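E3 ubiquitin-protein ligase HERC2 (Homo sapiens, PDB 4L1M) probably works as a HECT-type E3 ligase that passes ubiquitin to target proteins, with this first RCC1-like domain folded as a seven-bladed beta-propeller. Local coordinates at residues A[56-59]-A[64-67]; A[100-103]-A[108-111]; A[111-114]-A[118-121]; A[164-169]-A[174-179]. All coordinates share one frame; numbering follows the deposited sequence.

Contact 1. Residues A[56-59]-A[64-67]; sequences TQIA and RFLI. With SO4 (sulfate ion), chain G.
The Phe65 ring receives Ile58 obliquely: CG2 of Ile58 comes to 3.8 Å from CD2 of Phe65, the two side chains lying alongside each other and pointing the same way. The ring also meets that of Phe376, the planes inclined at about 35°. The other flat group, the Arg64 guanidinium, takes a sulfate at its edge, close to its plane: NE donates to O1 of the ion at 3.1 Å with a bent N-H...O angle of 143°. A turn at chi3 (54°) swings the guanidinium aside from the extended start of the chain, while NH1 is hydrogen-bonded to Thr76 OG1. The ion probably comes from the crystallisation liquor. Between the strands, Ala59 and Leu66 form a hydrogen-bonded antiparallel pair, Ala59 N to Leu66 O at 3.0 Å and Leu66 N to Ala59 O at 2.9 Å. Their side chains look towards Ile100 of the following sheet, whereas Ile58 and Ile67, a non-hydrogen-bonded pair, occupy the other face, CG1 of Ile58 lying 4.4 Å from CG2 of Ile67. This is the hairpin of the first two strands of a four-stranded antiparallel propeller blade, as in RCC1.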
loop_
_atom_site.group_PDB
_atom_site.type_symbol
_atom_site.label_atom_id
_atom_site.label_comp_id
_atom_site.label_asym_id
_atom_site.label_seq_id
_atom_site.Cartn_x
_atom_site.Cartn_y
_atom_site.Cartn_z
ATOM N N THR A 56 11.200 -9.217 -4.966
ATOM C CA THR A 56 10.996 -9.226 -3.512
ATOM C C THR A 56 9.817 -8.337 -3.152
ATOM O O THR A 56 9.161 -8.563 -2.133
ATOM C CB THR A 56 12.256 -8.790 -2.710
ATOM O OG1 THR A 56 12.571 -7.411 -2.970
ATOM C CG2 THR A 56 13.444 -9.636 -3.075
ATOM N N GLN A 57 9.571 -7.320 -3.979
ATOM C CA GLN A 57 8.505 -6.366 -3.758
ATOM C C GLN A 57 7.995 -5.778 -5.065
ATOM O O GLN A 57 8.753 -5.642 -6.014
ATOM C CB GLN A 57 9.062 -5.230 -2.916
ATOM C CG GLN A 57 8.189 -4.718 -1.804
ATOM C CD GLN A 57 9.046 -3.866 -0.869
ATOM O OE1 GLN A 57 10.009 -4.375 -0.227
ATOM N NE2 GLN A 57 8.761 -2.591 -0.821
ATOM N N ILE A 58 6.713 -5.426 -5.099
ATOM C CA ILE A 58 6.138 -4.700 -6.198
ATOM C C ILE A 58 5.259 -3.577 -5.656
ATOM O O ILE A 58 4.371 -3.825 -4.858
ATOM C CB ILE A 58 5.254 -5.619 -7.071
ATOM C CG1 ILE A 58 6.113 -6.642 -7.787
ATOM C CG2 ILE A 58 4.436 -4.787 -8.071
ATOM C CD1 ILE A 58 5.362 -7.565 -8.713
ATOM N N ALA A 59 5.500 -2.353 -6.122
ATOM C CA ALA A 59 4.724 -1.189 -5.733
ATOM C C ALA A 59 3.957 -0.661 -6.952
ATOM O O ALA A 59 4.545 -0.219 -7.923
ATOM C CB ALA A 59 5.629 -0.118 -5.188
ATOM N N ARG A 64 1.809 2.556 -13.984
ATOM C CA ARG A 64 2.957 1.675 -13.994
ATOM C C ARG A 64 3.248 1.105 -12.608
ATOM O O ARG A 64 2.595 1.461 -11.623
ATOM C CB ARG A 64 4.161 2.406 -14.537
ATOM C CG ARG A 64 4.487 3.701 -13.840
ATOM C CD ARG A 64 5.619 4.432 -14.555
ATOM N NE ARG A 64 5.363 4.658 -15.996
ATOM C CZ ARG A 64 6.002 4.024 -16.999
ATOM N NH1 ARG A 64 6.964 3.085 -16.781
ATOM N NH2 ARG A 64 5.697 4.334 -18.256
ATOM N N PHE A 65 4.175 0.161 -12.559
ATOM C CA PHE A 65 4.597 -0.404 -11.295
ATOM C C PHE A 65 6.097 -0.496 -11.214
ATOM O O PHE A 65 6.779 -0.593 -12.237
ATOM C CB PHE A 65 3.932 -1.766 -10.996
ATOM C CG PHE A 65 4.219 -2.851 -12.006
ATOM C CD1 PHE A 65 3.623 -2.847 -13.235
ATOM C CD2 PHE A 65 5.030 -3.924 -11.684
ATOM C CE1 PHE A 65 3.874 -3.867 -14.149
ATOM C CE2 PHE A 65 5.267 -4.943 -12.586
ATOM C CZ PHE A 65 4.685 -4.916 -13.817
ATOM N N LEU A 66 6.578 -0.446 -9.979
ATOM C CA LEU A 66 7.960 -0.605 -9.663
ATOM C C LEU A 66 8.179 -2.013 -9.163
ATOM O O LEU A 66 7.318 -2.577 -8.469
ATOM C CB LEU A 66 8.357 0.360 -8.551
ATOM C CG LEU A 66 8.359 1.852 -8.857
ATOM C CD1 LEU A 66 8.943 2.587 -7.682
ATOM C CD2 LEU A 66 9.164 2.186 -10.108
ATOM N N ILE A 67 9.335 -2.578 -9.498
ATOM C CA ILE A 67 9.715 -3.901 -9.015
ATOM C C ILE A 67 11.059 -3.794 -8.330
ATOM O O ILE A 67 11.989 -3.234 -8.903
ATOM C CB ILE A 67 9.855 -4.890 -10.173
ATOM C CG1 ILE A 67 8.629 -4.858 -11.088
ATOM C CG2 ILE A 67 10.058 -6.286 -9.654
ATOM C CD1 ILE A 67 8.824 -4.049 -12.364
HETATM S S SO4 G . 3.183 8.099 -14.591
HETATM O O1 SO4 G . 3.840 7.343 -15.684
HETATM O O2 SO4 G . 2.279 9.118 -15.194
HETATM O O3 SO4 G . 2.399 7.152 -13.744
HETATM O O4 SO4 G . 4.208 8.751 -13.723
#

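Contact 2. Residues A[100-103]-A[108-111]; sequences IAAH and HYLA. With SO4 (sulfate ion), chain G.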
loop_
_atom_site.group_PDB
_atom_site.type_symbol
_atom_site.label_atom_id
_atom_site.label_comp_id
_atom_site.label_asym_id
_atom_site.label_seq_id
_atom_site.Cartn_x
_atom_site.Cartn_y
_atom_site.Cartn_z
ATOM N N ILE A 100 10.371 -0.080 -1.565
ATOM C CA ILE A 100 9.795 0.825 -2.516
ATOM C C ILE A 100 8.359 1.107 -2.131
ATOM O O ILE A 100 7.736 0.352 -1.422
ATOM C CB ILE A 100 9.831 0.246 -3.949
ATOM C CG1 ILE A 100 9.285 -1.189 -3.969
ATOM C CG2 ILE A 100 11.231 0.320 -4.493
ATOM C CD1 ILE A 100 9.247 -1.838 -5.346
ATOM N N ALA A 101 7.824 2.204 -2.630
ATOM C CA ALA A 101 6.444 2.526 -2.375
ATOM C C ALA A 101 5.876 3.370 -3.489
ATOM O O ALA A 101 6.593 4.083 -4.197
ATOM C CB ALA A 101 6.318 3.263 -1.054
ATOM N N ALA A 102 4.564 3.283 -3.606
ATOM C CA ALA A 102 3.794 4.028 -4.546
ATOM C C ALA A 102 2.365 3.705 -4.193
ATOM O O ALA A 102 2.131 2.795 -3.452
ATOM C CB ALA A 102 4.097 3.602 -5.969
ATOM N N HIS A 103 1.410 4.441 -4.744
ATOM C CA HIS A 103 0.010 4.257 -4.413
ATOM C C HIS A 103 -0.741 3.977 -5.680
ATOM O O HIS A 103 -0.439 4.566 -6.712
ATOM C CB HIS A 103 -0.526 5.532 -3.787
ATOM C CG HIS A 103 -1.905 5.396 -3.272
ATOM N ND1 HIS A 103 -3.007 5.634 -4.057
ATOM C CD2 HIS A 103 -2.373 5.022 -2.062
ATOM C CE1 HIS A 103 -4.100 5.401 -3.358
ATOM N NE2 HIS A 103 -3.740 5.048 -2.137
ATOM N N HIS A 108 3.755 9.163 -8.086
ATOM C CA HIS A 108 5.046 9.417 -7.508
ATOM C C HIS A 108 5.505 8.205 -6.745
ATOM O O HIS A 108 4.701 7.360 -6.399
ATOM C CB HIS A 108 5.068 10.690 -6.665
ATOM C CG HIS A 108 4.441 10.551 -5.313
ATOM N ND1 HIS A 108 3.095 10.318 -5.140
ATOM C CD2 HIS A 108 4.964 10.687 -4.070
ATOM C CE1 HIS A 108 2.819 10.294 -3.848
ATOM N NE2 HIS A 108 3.937 10.515 -3.178
ATOM N N TYR A 109 6.809 8.129 -6.510
ATOM C CA TYR A 109 7.436 6.921 -6.016
ATOM C C TYR A 109 8.386 7.296 -4.899
ATOM O O TYR A 109 8.970 8.384 -4.928
ATOM C CB TYR A 109 8.188 6.246 -7.161
ATOM C CG TYR A 109 7.368 6.247 -8.425
ATOM C CD1 TYR A 109 6.463 5.237 -8.692
ATOM C CD2 TYR A 109 7.445 7.308 -9.309
ATOM C CE1 TYR A 109 5.681 5.254 -9.831
ATOM C CE2 TYR A 109 6.670 7.348 -10.444
ATOM C CZ TYR A 109 5.785 6.317 -10.710
ATOM O OH TYR A 109 5.002 6.386 -11.858
ATOM N N LEU A 110 8.530 6.396 -3.929
ATOM C CA LEU A 110 9.600 6.457 -2.943
ATOM C C LEU A 110 10.443 5.177 -2.961
ATOM O O LEU A 110 9.935 4.087 -3.220
ATOM C CB LEU A 110 9.018 6.586 -1.549
ATOM C CG LEU A 110 8.153 7.788 -1.277
ATOM C CD1 LEU A 110 7.724 7.744 0.182
ATOM C CD2 LEU A 110 8.886 9.083 -1.545
ATOM N N ALA A 111 11.721 5.330 -2.645
ATOM C CA ALA A 111 12.599 4.210 -2.498
ATOM C C ALA A 111 13.485 4.414 -1.287
ATOM O O ALA A 111 13.935 5.528 -1.033
ATOM C CB ALA A 111 13.435 4.050 -3.745
HETATM S S SO4 G . 3.183 8.099 -14.591
HETATM O O1 SO4 G . 3.840 7.343 -15.684
HETATM O O2 SO4 G . 2.279 9.118 -15.194
HETATM O O3 SO4 G . 2.399 7.152 -13.744
HETATM O O4 SO4 G . 4.208 8.751 -13.723
#
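Tyr109 lies beside Ala102, whose methyl meets the ring obliquely, CB of Ala102 being 4.0 Å from CD1 of Tyr109. With CG turned away from the carbonyl carbon (chi1 -43°), the ring runs out along the sheet and delivers its hydroxyl to the sulfate: OH donates to O4 at 3.1 Å, and that oxygen sits at the ring edge near its plane. Arg64 NE grips the same ion. Ala101 and Leu110 direct their methyl and isobutyl groups to one face, CB to CB 4.3 Å, and are joined by two backbone bonds, Ala101 N to Leu110 O at 2.9 Å and Leu110 N to Ala101 O at 3.0 Å. Ile100 and Ala111 sit on the other face, where CG2 of Ile100 is 4.4 Å from CB of Ala111. His108 extends on the Leu110 side, and its NE2 is hydrogen-bonded to Ser165 OG in the next sheet. The hairpin is thus wedged between two blades: Ile100 and Tyr109 pack on strands 55-60 and 64-69 of the preceding one, while Ala101 and Leu110 rest on Ile158 of strand 155-160, with strand 118-122 continuing the sheet beyond 108-113.

Contact 3. Residues A[111-114]-A[118-121]; sequences ALAA and VYSW
Backbone hydrogen bonds pair Ala111 with Tyr119 twice over, as an antiparallel hydrogen-bonded pair: Tyr119 N reaches Ala111 O at 2.8 Å, in the carbonyl plane, and Ala111 N reaches Tyr119 O at 3.0 Å. Ala111 O also receives the CA-H of Val118, at 3.4 Å from CA to O, so that one carbonyl is held by two neighbouring donors of unequal strength. Aromatic edges form the second kind of contact. The Tyr119 ring places CD1 3.8 Å from Ala111 O, with that oxygen in the ring plane, and the methyl of Ala113 lies near the same plane at the ring edge, CB to CE1 4.4 Å. Trp121 likewise turns an edge to Ala111, its CZ3 standing 3.9 Å from the alanine CB. Its first torsion (chi1 68°) sets CG between the backbone N and the carbonyl carbon and folds the indole back over the hairpin. These are the second and third strands of a propeller blade of the RCC1 type, and the face bearing Ala111, Tyr119 and Trp121 turns to the preceding blade, where Leu66 touches the indole. Purely aliphatic packing occupies the other face. Leu112 and Val118, a non-hydrogen-bonded pair, cross at a slant, CD1 of Leu112 to CG2 of Val118 being 4.1 Å. Leu112 has its CG opposite the backbone N (chi1 174°), which carries its CD1 branch over towards the valine. Both residues meet Val155 in the next blade, and Leu112 also meets Ile158 there.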
loop_
_atom_site.group_PDB
_atom_site.type_symbol
_atom_site.label_atom_id
_atom_site.label_comp_id
_atom_site.label_asym_id
_atom_site.label_seq_id
_atom_site.Cartn_x
_atom_site.Cartn_y
_atom_site.Cartn_z
ATOM N N ALA A 111 11.721 5.330 -2.645
ATOM C CA ALA A 111 12.599 4.210 -2.498
ATOM C C ALA A 111 13.485 4.414 -1.287
ATOM O O ALA A 111 13.935 5.528 -1.033
ATOM C CB ALA A 111 13.435 4.050 -3.745
ATOM N N LEU A 112 13.760 3.326 -0.560
ATOM C CA LEU A 112 14.513 3.375 0.693
ATOM C C LEU A 112 15.749 2.493 0.604
ATOM O O LEU A 112 15.649 1.317 0.311
ATOM C CB LEU A 112 13.639 2.881 1.856
ATOM C CG LEU A 112 14.329 2.746 3.223
ATOM C CD1 LEU A 112 14.949 4.062 3.663
ATOM C CD2 LEU A 112 13.359 2.289 4.286
ATOM N N ALA A 113 16.902 3.082 0.894
ATOM C CA ALA A 113 18.186 2.382 0.872
ATOM C C ALA A 113 18.482 1.703 2.206
ATOM O O ALA A 113 17.992 2.115 3.259
ATOM C CB ALA A 113 19.308 3.357 0.525
ATOM N N ALA A 114 19.294 0.660 2.147
ATOM C CA ALA A 114 19.740 -0.049 3.336
ATOM C C ALA A 114 20.399 0.911 4.322
ATOM O O ALA A 114 20.199 0.805 5.535
ATOM C CB ALA A 114 20.725 -1.139 2.944
ATOM N N VAL A 118 16.376 8.159 1.663
ATOM C CA VAL A 118 15.075 8.059 0.973
ATOM C C VAL A 118 15.132 8.837 -0.338
ATOM O O VAL A 118 15.638 9.959 -0.368
ATOM C CB VAL A 118 13.945 8.631 1.832
ATOM C CG1 VAL A 118 12.606 8.454 1.145
ATOM C CG2 VAL A 118 13.917 7.958 3.185
ATOM N N TYR A 119 14.642 8.229 -1.416
ATOM C CA TYR A 119 14.621 8.863 -2.734
ATOM C C TYR A 119 13.197 9.055 -3.155
ATOM O O TYR A 119 12.340 8.249 -2.817
ATOM C CB TYR A 119 15.302 7.989 -3.786
ATOM C CG TYR A 119 16.747 7.759 -3.527
ATOM C CD1 TYR A 119 17.161 6.860 -2.556
ATOM C CD2 TYR A 119 17.721 8.441 -4.256
ATOM C CE1 TYR A 119 18.510 6.636 -2.321
ATOM C CE2 TYR A 119 19.068 8.222 -4.040
ATOM C CZ TYR A 119 19.457 7.319 -3.070
ATOM O OH TYR A 119 20.791 7.115 -2.826
ATOM N N SER A 120 12.938 10.118 -3.900
ATOM C CA SER A 120 11.583 10.354 -4.413
ATOM C C SER A 120 11.650 10.825 -5.837
ATOM O O SER A 120 12.618 11.466 -6.238
ATOM C CB SER A 120 10.852 11.392 -3.558
ATOM O OG SER A 120 11.489 12.654 -3.659
ATOM N N TRP A 121 10.646 10.487 -6.610
ATOM C CA TRP A 121 10.521 11.056 -7.945
ATOM C C TRP A 121 9.087 10.979 -8.460
ATOM O O TRP A 121 8.207 10.401 -7.806
ATOM C CB TRP A 121 11.523 10.416 -8.924
ATOM C CG TRP A 121 11.305 8.974 -9.280
ATOM C CD1 TRP A 121 10.907 8.498 -10.495
ATOM C CD2 TRP A 121 11.523 7.817 -8.456
ATOM N NE1 TRP A 121 10.831 7.137 -10.469
ATOM C CE2 TRP A 121 11.200 6.691 -9.233
ATOM C CE3 TRP A 121 11.921 7.626 -7.138
ATOM C CZ2 TRP A 121 11.286 5.383 -8.741
ATOM C CZ3 TRP A 121 12.024 6.315 -6.642
ATOM C CH2 TRP A 121 11.701 5.220 -7.440
#

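Contact 4. Residues A[164-169]-A[174-179]; sequences YSAAIT and LYTWGR
Ser165 and Trp177 make the tight part of this hairpin. CB of Ser165 stands over one face of the indole, 3.7 Å from the centroid of the five-membered ring and 25° off its normal, a CH-pi contact displaced towards the rim. Ala166 N lies above that same face, while the methyl of Ala167 is at the ring edge, in plane, CB to CH2 4.0 Å. With CG held between the backbone N and the carbonyl carbon (chi1 64°), the indole folds across the partner strand. The buried Ser165 OG is hydrogen-bonded to His108 NE2 of the preceding blade and to Arg128 O. Ser165 N donates to Trp177 O at 2.8 Å, nearly straight down the carbonyl; Tyr175 N and Ala167 O make a similar bond at 2.9 Å. Gly178 pairs closely with Tyr164, where its backbone angles (phi 112°) and the nearness of Tyr164 CA leave no room for a side chain; the tyrosine leads away, its hydroxyl hydrogen-bonded to Thr219 OG1 in the next blade. Across the opposite face the contacts are aliphatic: CD1 of Leu174 lies 3.9 Å from CG1 of Ile168, and CG2 of Thr176 lies 3.8 Å from CB of Ala166, while Thr176 OG1 turns to Leu185 O. The partly exposed side is held more loosely. Tyr175 meets Thr169 obliquely, CE1 to CG2 3.9 Å, and its hydroxyl is bonded to nearby Glu173. At the other end Arg179 leads away to a salt bridge with Asp192. Two central strands with a tryptophan lying across its neighbour form the middle of an antiparallel RCC1-like propeller blade.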
loop_
_atom_site.group_PDB
_atom_site.type_symbol
_atom_site.label_atom_id
_atom_site.label_comp_id
_atom_site.label_asym_id
_atom_site.label_seq_id
_atom_site.Cartn_x
_atom_site.Cartn_y
_atom_site.Cartn_z
ATOM N N TYR A 164 0.294 12.532 -1.373
ATOM C CA TYR A 164 1.145 12.786 -0.222
ATOM C C TYR A 164 2.015 11.586 0.076
ATOM O O TYR A 164 1.990 10.613 -0.675
ATOM C CB TYR A 164 0.326 13.225 0.994
ATOM C CG TYR A 164 -0.656 12.236 1.574
ATOM C CD1 TYR A 164 -1.731 11.747 0.833
ATOM C CD2 TYR A 164 -0.568 11.864 2.906
ATOM C CE1 TYR A 164 -2.647 10.861 1.396
ATOM C CE2 TYR A 164 -1.481 10.988 3.467
ATOM C CZ TYR A 164 -2.514 10.488 2.717
ATOM O OH TYR A 164 -3.417 9.616 3.311
ATOM N N SER A 165 2.811 11.684 1.142
ATOM C CA SER A 165 3.834 10.707 1.436
ATOM C C SER A 165 4.014 10.573 2.959
ATOM O O SER A 165 3.666 11.484 3.727
ATOM C CB SER A 165 5.157 11.146 0.793
ATOM O OG SER A 165 5.042 11.282 -0.617
ATOM N N ALA A 166 4.561 9.440 3.394
ATOM C CA ALA A 166 4.920 9.290 4.794
ATOM C C ALA A 166 6.172 8.436 4.971
ATOM O O ALA A 166 6.607 7.727 4.039
ATOM C CB ALA A 166 3.765 8.705 5.583
ATOM N N ALA A 167 6.752 8.516 6.170
ATOM C CA ALA A 167 7.827 7.644 6.521
ATOM C C ALA A 167 7.929 7.468 8.020
ATOM O O ALA A 167 7.553 8.338 8.779
ATOM C CB ALA A 167 9.129 8.181 5.957
ATOM N N ILE A 168 8.451 6.331 8.438
ATOM C CA ILE A 168 8.587 6.002 9.852
ATOM C C ILE A 168 10.077 5.785 10.167
ATOM O O ILE A 168 10.779 5.114 9.409
ATOM C CB ILE A 168 7.769 4.730 10.190
ATOM C CG1 ILE A 168 6.297 4.930 9.828
ATOM C CG2 ILE A 168 7.850 4.399 11.668
ATOM C CD1 ILE A 168 5.467 3.662 9.866
ATOM N N THR A 169 10.548 6.330 11.287
ATOM C CA THR A 169 11.913 6.094 11.727
ATOM C C THR A 169 12.005 4.873 12.628
ATOM O O THR A 169 10.993 4.330 13.061
ATOM C CB THR A 169 12.474 7.306 12.470
ATOM O OG1 THR A 169 11.762 7.508 13.711
ATOM C CG2 THR A 169 12.359 8.530 11.592
ATOM N N LEU A 174 6.669 9.391 13.081
ATOM C CA LEU A 174 5.986 9.381 11.797
ATOM C C LEU A 174 6.064 10.769 11.169
ATOM O O LEU A 174 5.725 11.746 11.807
ATOM C CB LEU A 174 4.524 8.997 11.983
ATOM C CG LEU A 174 3.684 9.138 10.718
ATOM C CD1 LEU A 174 4.209 8.214 9.634
ATOM C CD2 LEU A 174 2.221 8.860 10.991
ATOM N N TYR A 175 6.518 10.830 9.915
ATOM C CA TYR A 175 6.653 12.073 9.154
ATOM C C TYR A 175 5.712 11.968 7.987
ATOM O O TYR A 175 5.626 10.915 7.383
ATOM C CB TYR A 175 8.104 12.263 8.654
ATOM C CG TYR A 175 9.061 12.625 9.773
ATOM C CD1 TYR A 175 9.613 11.647 10.579
ATOM C CD2 TYR A 175 9.370 13.944 10.046
ATOM C CE1 TYR A 175 10.467 11.972 11.609
ATOM C CE2 TYR A 175 10.205 14.287 11.084
ATOM C CZ TYR A 175 10.760 13.301 11.869
ATOM O OH TYR A 175 11.617 13.646 12.912
ATOM N N THR A 176 4.986 13.043 7.694
ATOM C CA THR A 176 4.138 13.092 6.518
ATOM C C THR A 176 4.424 14.369 5.750
ATOM O O THR A 176 4.966 15.318 6.308
ATOM C CB THR A 176 2.660 13.089 6.895
ATOM O OG1 THR A 176 2.432 14.064 7.918
ATOM C CG2 THR A 176 2.235 11.714 7.409
ATOM N N TRP A 177 4.121 14.373 4.448
ATOM C CA TRP A 177 4.303 15.572 3.613
ATOM C C TRP A 177 3.545 15.440 2.303
ATOM O O TRP A 177 3.107 14.359 1.938
ATOM C CB TRP A 177 5.795 15.877 3.379
ATOM C CG TRP A 177 6.569 14.838 2.600
ATOM C CD1 TRP A 177 6.905 14.890 1.272
ATOM C CD2 TRP A 177 7.121 13.608 3.096
ATOM N NE1 TRP A 177 7.613 13.776 0.913
ATOM C CE2 TRP A 177 7.758 12.967 2.004
ATOM C CE3 TRP A 177 7.126 12.973 4.350
ATOM C CZ2 TRP A 177 8.409 11.736 2.131
ATOM C CZ3 TRP A 177 7.763 11.733 4.469
ATOM C CH2 TRP A 177 8.409 11.138 3.370
ATOM N N GLY A 178 3.389 16.561 1.606
ATOM C CA GLY A 178 2.595 16.613 0.361
ATOM C C GLY A 178 1.348 17.440 0.578
ATOM O O GLY A 178 1.354 18.370 1.378
ATOM N N ARG A 179 0.270 17.084 -0.122
ATOM C CA ARG A 179 -0.991 17.842 -0.046
ATOM C C ARG A 179 -1.614 17.682 1.308
ATOM O O ARG A 179 -1.524 16.633 1.920
ATOM C CB ARG A 179 -1.965 17.383 -1.110
ATOM C CG ARG A 179 -1.573 17.763 -2.522
ATOM C CD ARG A 179 -1.872 19.222 -2.799
ATOM N NE ARG A 179 -1.681 19.566 -4.226
ATOM C CZ ARG A 179 -1.713 20.812 -4.719
ATOM N NH1 ARG A 179 -1.904 21.861 -3.926
ATOM N NH2 ARG A 179 -1.549 21.021 -6.014
#

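All four contacts are buried antiparallel hairpins, spread over three consecutive blades. Contacts 1 and 2 join the inner two strands of adjacent blades and lie nearest the centre of the chain, about 11 and 9 Å from it; both reach the same sulfate. Contact 3 shares Ala111 with contact 2 and carries that sheet outwards, its centre about 16 Å from the chain centre, with aromatic edges added to the aliphatic pairing. Contact 4 repeats the strand pairing of contact 3 one blade further on, but is longer, with an indole face engaged. His108 ties contacts 2 and 4 across the blades, whereas contacts 1 and 4 do not touch.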